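Local coordinates for protein F420-dependent methylenetetrahydromethanopterin dehydrogenase (Methanopyrus kandleri, PDB 1QV9) that catalyses the reversible, coenzyme F420-dependent reduction of methenyl-tetrahydromethanopterin to methylene-tetrahydromethanopterin, a one-carbon step in methanogenesis from carbon dioxide, at residues I7-G12 against R36-S41; G12-S17 against G71-A76; R30-F35 against L164-K169; P93-G98 against D177-V182. One frame throughout, in Å; residues are numbered along the deposited sequence.

Overall arrangement
Three of the four contacts lie on one parallel sheet, and contact 2 gathers the loops at its C-terminal end. Contacts 1 and 2 share Gly12, their centres about 10 Å apart, and Ile9 O probably bonds Gly71 N at 2.9 Å. Contact 3 continues strand 33-39 back from contact 1; the centres are about 19 Å apart, yet the two contacts touch where the Phe8 and Phe35 rings meet edge-to-face. Contacts 3 and 4 are joined through helix 153-169: Lys167 NZ and Asp177 OD2 form a 2.8 Å salt bridge. Contact 2 reaches contact 4 at Gly72 and Ile97. A bound magnesium ion lies about 5 Å from the side chain of Pro93. Contacts 1 to 3 also touch a second subunit.

Contact 1: residues I7-G12 against R36-S41; sequences IFIKCG and RVVGTS
Strands 4-10 and 33-39 run side by side in parallel, and the backbone does most of the joining. Phe8 is gripped through both its amide and its carbonyl: its N donates to Arg36 O, and its O receives Val38 N at 2.9 Å, nearly along the C=O axis (171°). Val38 O then takes Lys10 N at 2.9 Å. Farther along the pair the pattern loosens, since Thr40 N reaches Lys10 O only weakly, at 3.4 Å, and a water spans Lys10 O and Ser41 N. Gly12 N closes the far end on Ser41 O at 2.9 Å.

Lys10 can be followed outward on the face it shares with Phe8 and Val37. From CB, its CG stands anti to the carbonyl carbon (chi1 -58°), and the chain then runs fully extended, crossing Val37 obliquely. CD approaches Val37 CG1 at 4.1 Å, and CE packs against the same methyl at 3.7 Å. The tip, NZ, leaves the pair for a salt bridge with Asp21 and a hydrogen bond to Ser17 O. Gly39 lies against Lys10 O, and a beta carbon on it, directed to this same face, would collide with that oxygen. On the other face Ile9 and Val38 lie alongside, pointing the same way, with Ile9 CG1 4.2 Å from Val38 CG2.

On its other side strand 33-39, the outermost of the sheet within this chain, pairs antiparallel through Val37 to Gly39 with a strand of the second subunit. Within the chain, the two strands belong to a beta-alpha-beta unit of the alpha/beta domain, with helix 15-19 in the connection.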
# COMPACT_ATOMS: atom_id res chain seq x y z
N ILE A 7 -2.79 42.11 -7.45
CA ILE A 7 -1.45 41.75 -7.92
C ILE A 7 -0.90 40.81 -6.86
O ILE A 7 -1.08 41.06 -5.67
CB ILE A 7 -0.51 42.97 -8.02
CG1 ILE A 7 -1.03 43.96 -9.06
CG2 ILE A 7 0.94 42.51 -8.41
CD1 ILE A 7 -0.23 45.26 -9.13
N PHE A 8 -0.26 39.74 -7.28
CA PHE A 8 0.36 38.78 -6.37
C PHE A 8 1.86 38.88 -6.56
O PHE A 8 2.33 38.90 -7.70
CB PHE A 8 -0.08 37.34 -6.69
CG PHE A 8 -1.52 37.08 -6.33
CD1 PHE A 8 -2.55 37.42 -7.21
CD2 PHE A 8 -1.84 36.48 -5.11
CE1 PHE A 8 -3.90 37.17 -6.88
CE2 PHE A 8 -3.20 36.21 -4.77
CZ PHE A 8 -4.22 36.56 -5.67
N ILE A 9 2.63 38.95 -5.47
CA ILE A 9 4.09 39.04 -5.57
C ILE A 9 4.65 37.77 -4.96
O ILE A 9 4.29 37.43 -3.82
CB ILE A 9 4.63 40.26 -4.80
CG1 ILE A 9 3.90 41.53 -5.25
CG2 ILE A 9 6.14 40.39 -4.99
CD1 ILE A 9 4.20 42.75 -4.31
N LYS A 10 5.54 37.07 -5.68
CA LYS A 10 6.08 35.80 -5.20
C LYS A 10 7.60 35.85 -5.16
O LYS A 10 8.26 35.97 -6.21
CB LYS A 10 5.64 34.63 -6.13
CG LYS A 10 4.13 34.47 -6.26
CD LYS A 10 3.72 33.23 -7.05
CE LYS A 10 2.19 33.19 -7.19
NZ LYS A 10 1.70 31.87 -7.66
N CYS A 11 8.16 35.78 -3.95
CA CYS A 11 9.61 35.77 -3.74
C CYS A 11 9.93 34.62 -2.81
O CYS A 11 9.41 34.57 -1.67
CB CYS A 11 10.08 37.09 -3.14
SG CYS A 11 9.77 38.54 -4.18
N GLY A 12 10.80 33.70 -3.23
CA GLY A 12 11.07 32.53 -2.42
C GLY A 12 9.94 31.56 -2.71
O GLY A 12 9.07 31.89 -3.52
N ARG A 36 -2.54 40.00 -11.82
CA ARG A 36 -1.20 40.12 -12.37
C ARG A 36 -0.32 39.44 -11.32
O ARG A 36 -0.58 39.56 -10.12
CB ARG A 36 -0.75 41.57 -12.53
CG ARG A 36 -1.54 42.36 -13.59
CD ARG A 36 -1.34 41.75 -15.00
NE ARG A 36 -2.10 42.54 -15.97
CZ ARG A 36 -3.35 42.30 -16.31
NH1 ARG A 36 -3.93 43.11 -17.19
NH2 ARG A 36 -4.01 41.25 -15.81
N VAL A 37 0.67 38.67 -11.76
CA VAL A 37 1.58 37.97 -10.84
C VAL A 37 3.00 38.37 -11.20
O VAL A 37 3.36 38.35 -12.38
CB VAL A 37 1.40 36.44 -10.95
CG1 VAL A 37 2.33 35.71 -9.95
CG2 VAL A 37 -0.04 36.08 -10.69
N VAL A 38 3.83 38.73 -10.21
CA VAL A 38 5.20 39.14 -10.52
C VAL A 38 6.12 38.64 -9.41
O VAL A 38 5.66 38.41 -8.30
CB VAL A 38 5.34 40.67 -10.62
CG1 VAL A 38 4.45 41.18 -11.74
CG2 VAL A 38 4.99 41.35 -9.27
N GLY A 39 7.41 38.47 -9.70
CA GLY A 39 8.28 38.00 -8.65
C GLY A 39 9.68 37.81 -9.16
O GLY A 39 9.97 38.09 -10.33
N THR A 40 10.54 37.36 -8.27
CA THR A 40 11.95 37.12 -8.57
C THR A 40 12.31 35.65 -8.37
O THR A 40 13.43 35.31 -7.98
CB THR A 40 12.86 37.97 -7.64
OG1 THR A 40 12.48 37.74 -6.29
CG2 THR A 40 12.73 39.45 -7.97
N SER A 41 11.35 34.77 -8.63
CA SER A 41 11.54 33.35 -8.48
C SER A 41 11.93 33.00 -7.03
O SER A 41 11.38 33.60 -6.09
CB SER A 41 12.59 32.86 -9.52
OG SER A 41 12.62 31.44 -9.55
O HOH W 1 8.51 34.58 -8.75
O HOH W 2 8.52 32.08 -6.49

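Contact 2: residues G12-S17 against G71-A76; sequences GNLGTS and GGPNPA
Pro73 is the tight spot here, its ring pressed into the turn that leads from strand 4-10 to helix 15-19. Its CG lies 3.3 Å from Asn13 O, while CD sits 3.5 Å from Asn13 N and 3.8 Å from Gly12 C. Gly12 makes this closeness possible, because a beta carbon there would run into Pro73 CD. Leu14, at the N-cap position of the helix, slides past the proline in the opposite direction and divides its two methyls. CD1 packs on the ring, 3.7 Å from Pro73 CG, and CD2 presses on the Gly72 carbonyl at 3.3 Å from its O. The leucine's chi1 of -132° falls away from a staggered position, consistent with the close packing of both methyls.

The looser part lies beside Ser17, whose CB rests 3.7 Å from Gly71 C. Here a water holds the two segments together: it donates to Gly12 O and Gly71 O and accepts from Ser17 OG at 2.6 Å, so three polar groups are served by one molecule. Farther along, Asn74 departs from the interface and folds its OD1 back to Ala76 N in an Asx turn, the donor lying above the carbonyl plane.

Asp122 receives the amides of Gly15 and Thr16 at the helix start, and Asn74 N bonds Asp99. Such a meeting of loops following neighbouring strands is characteristic of the C-terminal edge of a parallel alpha/beta sheet.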
# COMPACT_ATOMS: atom_id res chain seq x y z
N GLY A 12 10.80 33.70 -3.23
CA GLY A 12 11.07 32.53 -2.42
C GLY A 12 9.94 31.56 -2.71
O GLY A 12 9.07 31.89 -3.52
N ASN A 13 9.92 30.39 -2.10
CA ASN A 13 8.78 29.51 -2.40
C ASN A 13 8.19 28.86 -1.18
O ASN A 13 8.90 28.35 -0.30
CB ASN A 13 9.18 28.43 -3.40
CG ASN A 13 7.97 27.63 -3.90
OD1 ASN A 13 6.99 28.20 -4.43
ND2 ASN A 13 8.03 26.31 -3.72
N LEU A 14 6.88 28.88 -1.14
CA LEU A 14 6.09 28.27 -0.09
C LEU A 14 5.01 27.53 -0.87
O LEU A 14 4.64 27.95 -1.98
CB LEU A 14 5.45 29.38 0.77
CG LEU A 14 5.50 29.39 2.30
CD1 LEU A 14 6.87 29.00 2.81
CD2 LEU A 14 5.09 30.78 2.77
N GLY A 15 4.52 26.43 -0.32
CA GLY A 15 3.46 25.74 -1.01
C GLY A 15 2.25 26.63 -1.21
O GLY A 15 1.61 26.62 -2.26
N THR A 16 1.91 27.44 -0.22
CA THR A 16 0.72 28.27 -0.37
C THR A 16 0.92 29.39 -1.39
O THR A 16 -0.00 29.75 -2.11
CB THR A 16 0.28 28.85 1.01
OG1 THR A 16 0.11 27.76 1.92
CG2 THR A 16 -1.07 29.62 0.90
N SER A 17 2.14 29.92 -1.48
CA SER A 17 2.35 31.00 -2.43
C SER A 17 2.35 30.47 -3.87
O SER A 17 1.98 31.20 -4.79
CB SER A 17 3.61 31.81 -2.08
OG SER A 17 4.78 31.02 -2.13
N GLY A 71 3.58 36.80 -1.10
CA GLY A 71 3.68 35.46 -0.52
C GLY A 71 5.10 34.91 -0.64
O GLY A 71 5.75 35.08 -1.68
N GLY A 72 5.56 34.26 0.42
CA GLY A 72 6.88 33.65 0.39
C GLY A 72 7.27 33.30 1.81
O GLY A 72 6.56 33.69 2.76
N PRO A 73 8.37 32.56 1.98
CA PRO A 73 8.79 32.18 3.32
C PRO A 73 9.18 33.34 4.23
O PRO A 73 9.57 34.43 3.76
CB PRO A 73 10.00 31.28 3.07
CG PRO A 73 9.84 30.81 1.64
CD PRO A 73 9.27 32.00 0.96
N ASN A 74 9.03 33.06 5.52
CA ASN A 74 9.44 33.94 6.61
C ASN A 74 9.29 35.45 6.54
O ASN A 74 10.21 36.17 6.23
CB ASN A 74 10.90 33.61 6.95
CG ASN A 74 11.31 34.14 8.31
OD1 ASN A 74 10.54 34.83 8.99
ND2 ASN A 74 12.52 33.81 8.71
N PRO A 75 8.09 35.95 6.84
CA PRO A 75 7.82 37.39 6.83
C PRO A 75 8.79 38.19 7.72
O PRO A 75 8.89 39.40 7.57
CB PRO A 75 6.39 37.46 7.37
CG PRO A 75 5.79 36.19 6.84
CD PRO A 75 6.85 35.16 6.98
N ALA A 76 9.48 37.51 8.63
CA ALA A 76 10.41 38.21 9.53
C ALA A 76 11.83 38.36 9.00
O ALA A 76 12.63 39.11 9.57
CB ALA A 76 10.43 37.52 10.90
O HOH W 3 6.52 32.72 -3.14

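Contact 3: residues R30-F35 against L164-K169; sequences REDVEF and LIEKAK
The guanidinium of Arg30 carries Val33 CG1 on one face, 3.6 Å above its plane and offset toward the rim, and the carboxylate of Asp32 at its edge. Ile165 CG2 comes in obliquely, 3.7 Å from Arg30 NH1, and the two side chains meet tip to tip. The other flat group, the Phe35 ring, receives Ile165 CD1 near its plane, at the edge. Arg30, Asp32, Glu166 and Lys169 form a salt-bridge network beside an apolar patch of Val33, Phe35 and Ile165, and together these join the start of strand 33-39 to helix 153-169, which packs on the parallel sheet of the alpha/beta domain.

Arg30, bent at chi3 (83°), grips Asp32 side-on. NE reaches the syn lone pair of Asp32 OD2, and NH1 bonds OD1 at 3.0 Å and almost straight (174°), though from above the carboxylate plane. The remaining nitrogen, NH2, turns to Leu24 O and Asp162. Ile165 supplies the apolar part: its CG2 lies 4.0 Å from Val33 CG1, the two side chains crossing at about a right angle.

Lys169 reaches out from the helix with its chain extended and crosses Asp32 obliquely. Its ammonium bonds Glu166 OE2 at 2.8 Å, on the syn lone pair, as well as Asp32. That positive charge probably offsets the repulsion between the two carboxylates, and a water linking Arg30 NH1 with Glu166 OE2 completes the ring of polar contacts. Asp32 OD1 thus accepts two donors, and the shorter bond is from Lys169 NZ, 2.6 Å long, on the oxygen's anti lone pair.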
# COMPACT_ATOMS: atom_id res chain seq x y z
N ARG A 30 -13.62 32.67 -14.58
CA ARG A 30 -14.28 33.68 -13.76
C ARG A 30 -14.26 35.01 -14.50
O ARG A 30 -13.21 35.50 -14.92
CB ARG A 30 -13.60 33.90 -12.41
CG ARG A 30 -14.08 32.99 -11.33
CD ARG A 30 -13.39 33.32 -10.01
NE ARG A 30 -14.01 34.43 -9.27
CZ ARG A 30 -13.77 34.67 -7.98
NH1 ARG A 30 -14.38 35.68 -7.35
NH2 ARG A 30 -12.91 33.91 -7.30
N GLU A 31 -15.43 35.61 -14.63
CA GLU A 31 -15.54 36.88 -15.32
C GLU A 31 -15.40 38.07 -14.38
O GLU A 31 -15.38 39.22 -14.83
CB GLU A 31 -16.91 36.96 -16.02
CG GLU A 31 -17.31 35.68 -16.74
CD GLU A 31 -18.69 35.78 -17.41
OE1 GLU A 31 -18.74 36.01 -18.64
OE2 GLU A 31 -19.72 35.62 -16.71
N ASP A 32 -15.31 37.82 -13.08
CA ASP A 32 -15.23 38.92 -12.12
C ASP A 32 -13.89 39.24 -11.48
O ASP A 32 -13.85 40.01 -10.53
CB ASP A 32 -16.23 38.68 -10.99
CG ASP A 32 -15.89 37.43 -10.19
OD1 ASP A 32 -16.18 37.41 -8.98
OD2 ASP A 32 -15.36 36.47 -10.79
N VAL A 33 -12.81 38.65 -11.98
CA VAL A 33 -11.48 38.93 -11.44
C VAL A 33 -10.45 39.08 -12.55
O VAL A 33 -10.63 38.56 -13.64
CB VAL A 33 -10.98 37.78 -10.50
CG1 VAL A 33 -11.90 37.64 -9.31
CG2 VAL A 33 -10.89 36.45 -11.29
N GLU A 34 -9.37 39.77 -12.24
CA GLU A 34 -8.24 39.95 -13.15
C GLU A 34 -7.04 40.07 -12.24
O GLU A 34 -7.06 40.87 -11.31
CB GLU A 34 -8.40 41.23 -13.97
CG GLU A 34 -7.27 41.42 -14.96
CD GLU A 34 -7.50 42.52 -15.98
OE1 GLU A 34 -6.66 42.64 -16.90
OE2 GLU A 34 -8.49 43.27 -15.87
N PHE A 35 -6.01 39.26 -12.50
CA PHE A 35 -4.81 39.30 -11.67
C PHE A 35 -3.55 39.48 -12.49
O PHE A 35 -3.49 39.17 -13.68
CB PHE A 35 -4.64 37.96 -10.92
CG PHE A 35 -5.84 37.52 -10.11
CD1 PHE A 35 -6.22 36.19 -10.08
CD2 PHE A 35 -6.52 38.42 -9.31
CE1 PHE A 35 -7.29 35.76 -9.26
CE2 PHE A 35 -7.59 37.99 -8.50
CZ PHE A 35 -7.97 36.66 -8.48
N LEU A 164 -12.50 38.71 0.47
CA LEU A 164 -11.84 39.97 0.16
C LEU A 164 -12.21 40.45 -1.26
O LEU A 164 -12.38 41.66 -1.50
CB LEU A 164 -10.32 39.78 0.29
CG LEU A 164 -9.47 41.03 0.51
CD1 LEU A 164 -9.87 41.72 1.82
CD2 LEU A 164 -8.00 40.61 0.53
N ILE A 165 -12.34 39.51 -2.20
CA ILE A 165 -12.71 39.85 -3.56
C ILE A 165 -14.12 40.43 -3.57
O ILE A 165 -14.37 41.38 -4.33
CB ILE A 165 -12.63 38.62 -4.49
CG1 ILE A 165 -11.14 38.35 -4.80
CG2 ILE A 165 -13.41 38.87 -5.80
CD1 ILE A 165 -10.89 37.00 -5.35
N GLU A 166 -15.03 39.91 -2.75
CA GLU A 166 -16.37 40.49 -2.76
C GLU A 166 -16.33 41.94 -2.28
O GLU A 166 -17.03 42.80 -2.84
CB GLU A 166 -17.33 39.63 -1.94
CG GLU A 166 -17.72 38.36 -2.70
CD GLU A 166 -18.23 38.65 -4.12
OE1 GLU A 166 -19.28 39.32 -4.25
OE2 GLU A 166 -17.58 38.21 -5.10
N LYS A 167 -15.51 42.23 -1.27
CA LYS A 167 -15.36 43.60 -0.77
C LYS A 167 -14.63 44.51 -1.77
O LYS A 167 -14.89 45.72 -1.86
CB LYS A 167 -14.59 43.58 0.54
CG LYS A 167 -15.33 42.78 1.58
CD LYS A 167 -14.61 42.77 2.89
CE LYS A 167 -15.45 41.99 3.91
NZ LYS A 167 -14.75 41.77 5.21
N ALA A 168 -13.66 43.95 -2.48
CA ALA A 168 -12.90 44.70 -3.48
C ALA A 168 -13.86 45.23 -4.55
O ALA A 168 -13.68 46.34 -5.07
CB ALA A 168 -11.85 43.78 -4.13
N LYS A 169 -14.88 44.44 -4.88
CA LYS A 169 -15.84 44.82 -5.91
C LYS A 169 -16.61 46.07 -5.55
O LYS A 169 -17.05 46.81 -6.44
CB LYS A 169 -16.82 43.69 -6.17
CG LYS A 169 -16.19 42.54 -6.93
CD LYS A 169 -17.20 41.45 -7.07
CE LYS A 169 -16.59 40.19 -7.59
NZ LYS A 169 -17.66 39.18 -7.72
O HOH W 4 -15.28 36.39 -4.50

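Contact 4: residues P93-G98 against D177-V182; sequences PAVIIG and DLPKLV
On one face of the parallel sheet of the alpha/beta domain, the approach to the outermost strand 180-183 passes over strand 94-99. Strand 115-119 lies between these two in the sheet order, so 93-98 and 177-182 are not paired neighbours. Their closest alpha carbons, those of Val95 and Leu178, are 7.0 Å apart, and the meeting is mostly one of apolar side chains.

Leu178 points toward the strand, with CG anti to the carbonyl carbon (chi1 -62°) and CD1 continuing the extended chain (chi2 173°). That branch ends 3.7 Å from Ala94 O, over the backbone. The other branch, CD2, fits between two residues on the strand, 4.2 Å from Pro93 CB and 4.1 Å from Val95 CG2. Val95 and Leu178 slide past each other in opposite directions, and they touch methyl to methyl, CG2 against CD2.

Helix 153-169 closes over the same patch, where Leu164 touches both Val95 and Leu178, and Ile173 covers Pro93 and Leu178 from a loop. The result is a small hydrophobic core under the helix. A bound magnesium ion lies about 5 Å from the Pro93 side chain.

Pro179 crosses Val95 at about a right angle and meets both of its methyls. Val95 CG1, anti to the backbone N (chi1 178°), faces Pro179 CG, and Val95 CG2 rests 4.0 Å from Pro179 CD.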
# COMPACT_ATOMS: atom_id res chain seq x y z
N PRO A 93 -4.35 48.13 -0.11
CA PRO A 93 -4.59 47.14 0.97
C PRO A 93 -3.74 45.93 0.60
O PRO A 93 -3.74 45.52 -0.56
CB PRO A 93 -6.07 46.85 0.86
CG PRO A 93 -6.63 48.20 0.41
CD PRO A 93 -5.63 48.58 -0.69
N ALA A 94 -3.03 45.38 1.58
CA ALA A 94 -2.13 44.25 1.30
C ALA A 94 -2.22 43.14 2.33
O ALA A 94 -2.52 43.38 3.51
CB ALA A 94 -0.69 44.78 1.23
N VAL A 95 -1.89 41.93 1.88
CA VAL A 95 -1.93 40.73 2.70
C VAL A 95 -0.63 39.99 2.51
O VAL A 95 -0.13 39.89 1.38
CB VAL A 95 -3.08 39.77 2.24
CG1 VAL A 95 -3.07 38.46 3.08
CG2 VAL A 95 -4.43 40.49 2.35
N ILE A 96 -0.07 39.50 3.61
CA ILE A 96 1.17 38.74 3.59
C ILE A 96 0.84 37.26 3.80
O ILE A 96 0.19 36.90 4.78
CB ILE A 96 2.11 39.19 4.77
CG1 ILE A 96 2.40 40.70 4.70
CG2 ILE A 96 3.43 38.44 4.74
CD1 ILE A 96 3.01 41.16 3.40
N ILE A 97 1.30 36.41 2.89
CA ILE A 97 1.13 34.96 3.04
C ILE A 97 2.49 34.47 3.46
O ILE A 97 3.48 34.76 2.79
CB ILE A 97 0.71 34.29 1.68
CG1 ILE A 97 -0.74 34.66 1.29
CG2 ILE A 97 0.95 32.79 1.76
CD1 ILE A 97 -1.69 34.99 2.39
N GLY A 98 2.54 33.75 4.58
CA GLY A 98 3.79 33.23 5.11
C GLY A 98 3.65 31.92 5.86
O GLY A 98 2.60 31.31 5.81
N ASP A 177 -10.91 44.60 7.39
CA ASP A 177 -11.40 43.54 6.53
C ASP A 177 -10.27 42.60 6.15
O ASP A 177 -10.54 41.51 5.65
CB ASP A 177 -11.95 44.11 5.22
CG ASP A 177 -13.26 44.86 5.42
OD1 ASP A 177 -13.43 45.91 4.77
OD2 ASP A 177 -14.12 44.36 6.19
N LEU A 178 -9.03 43.01 6.39
CA LEU A 178 -7.90 42.17 5.98
C LEU A 178 -7.77 41.00 6.92
O LEU A 178 -7.91 41.13 8.14
CB LEU A 178 -6.63 42.98 5.92
CG LEU A 178 -6.69 44.13 4.90
CD1 LEU A 178 -5.44 44.95 5.06
CD2 LEU A 178 -6.83 43.60 3.46
N PRO A 179 -7.48 39.81 6.38
CA PRO A 179 -7.36 38.65 7.26
C PRO A 179 -6.22 38.70 8.25
O PRO A 179 -5.23 39.37 8.02
CB PRO A 179 -7.21 37.47 6.27
CG PRO A 179 -6.54 38.11 5.10
CD PRO A 179 -7.28 39.44 4.96
N LYS A 180 -6.41 38.02 9.37
CA LYS A 180 -5.40 37.84 10.41
C LYS A 180 -5.61 36.37 10.78
O LYS A 180 -6.27 36.02 11.75
CB LYS A 180 -5.67 38.77 11.61
CG LYS A 180 -5.43 40.21 11.26
CD LYS A 180 -5.45 41.09 12.50
CE LYS A 180 -6.84 41.19 13.08
NZ LYS A 180 -6.88 42.18 14.23
N LEU A 181 -5.06 35.48 9.95
CA LEU A 181 -5.24 34.05 10.14
C LEU A 181 -3.97 33.28 10.37
O LEU A 181 -2.96 33.54 9.72
CB LEU A 181 -5.92 33.43 8.92
CG LEU A 181 -7.34 33.85 8.56
CD1 LEU A 181 -7.75 33.15 7.28
CD2 LEU A 181 -8.31 33.48 9.71
N VAL A 182 -4.03 32.33 11.29
CA VAL A 182 -2.90 31.46 11.57
C VAL A 182 -3.50 30.06 11.46
O VAL A 182 -4.37 29.66 12.26
CB VAL A 182 -2.31 31.70 12.97
CG1 VAL A 182 -1.19 30.75 13.22
CG2 VAL A 182 -1.80 33.12 13.08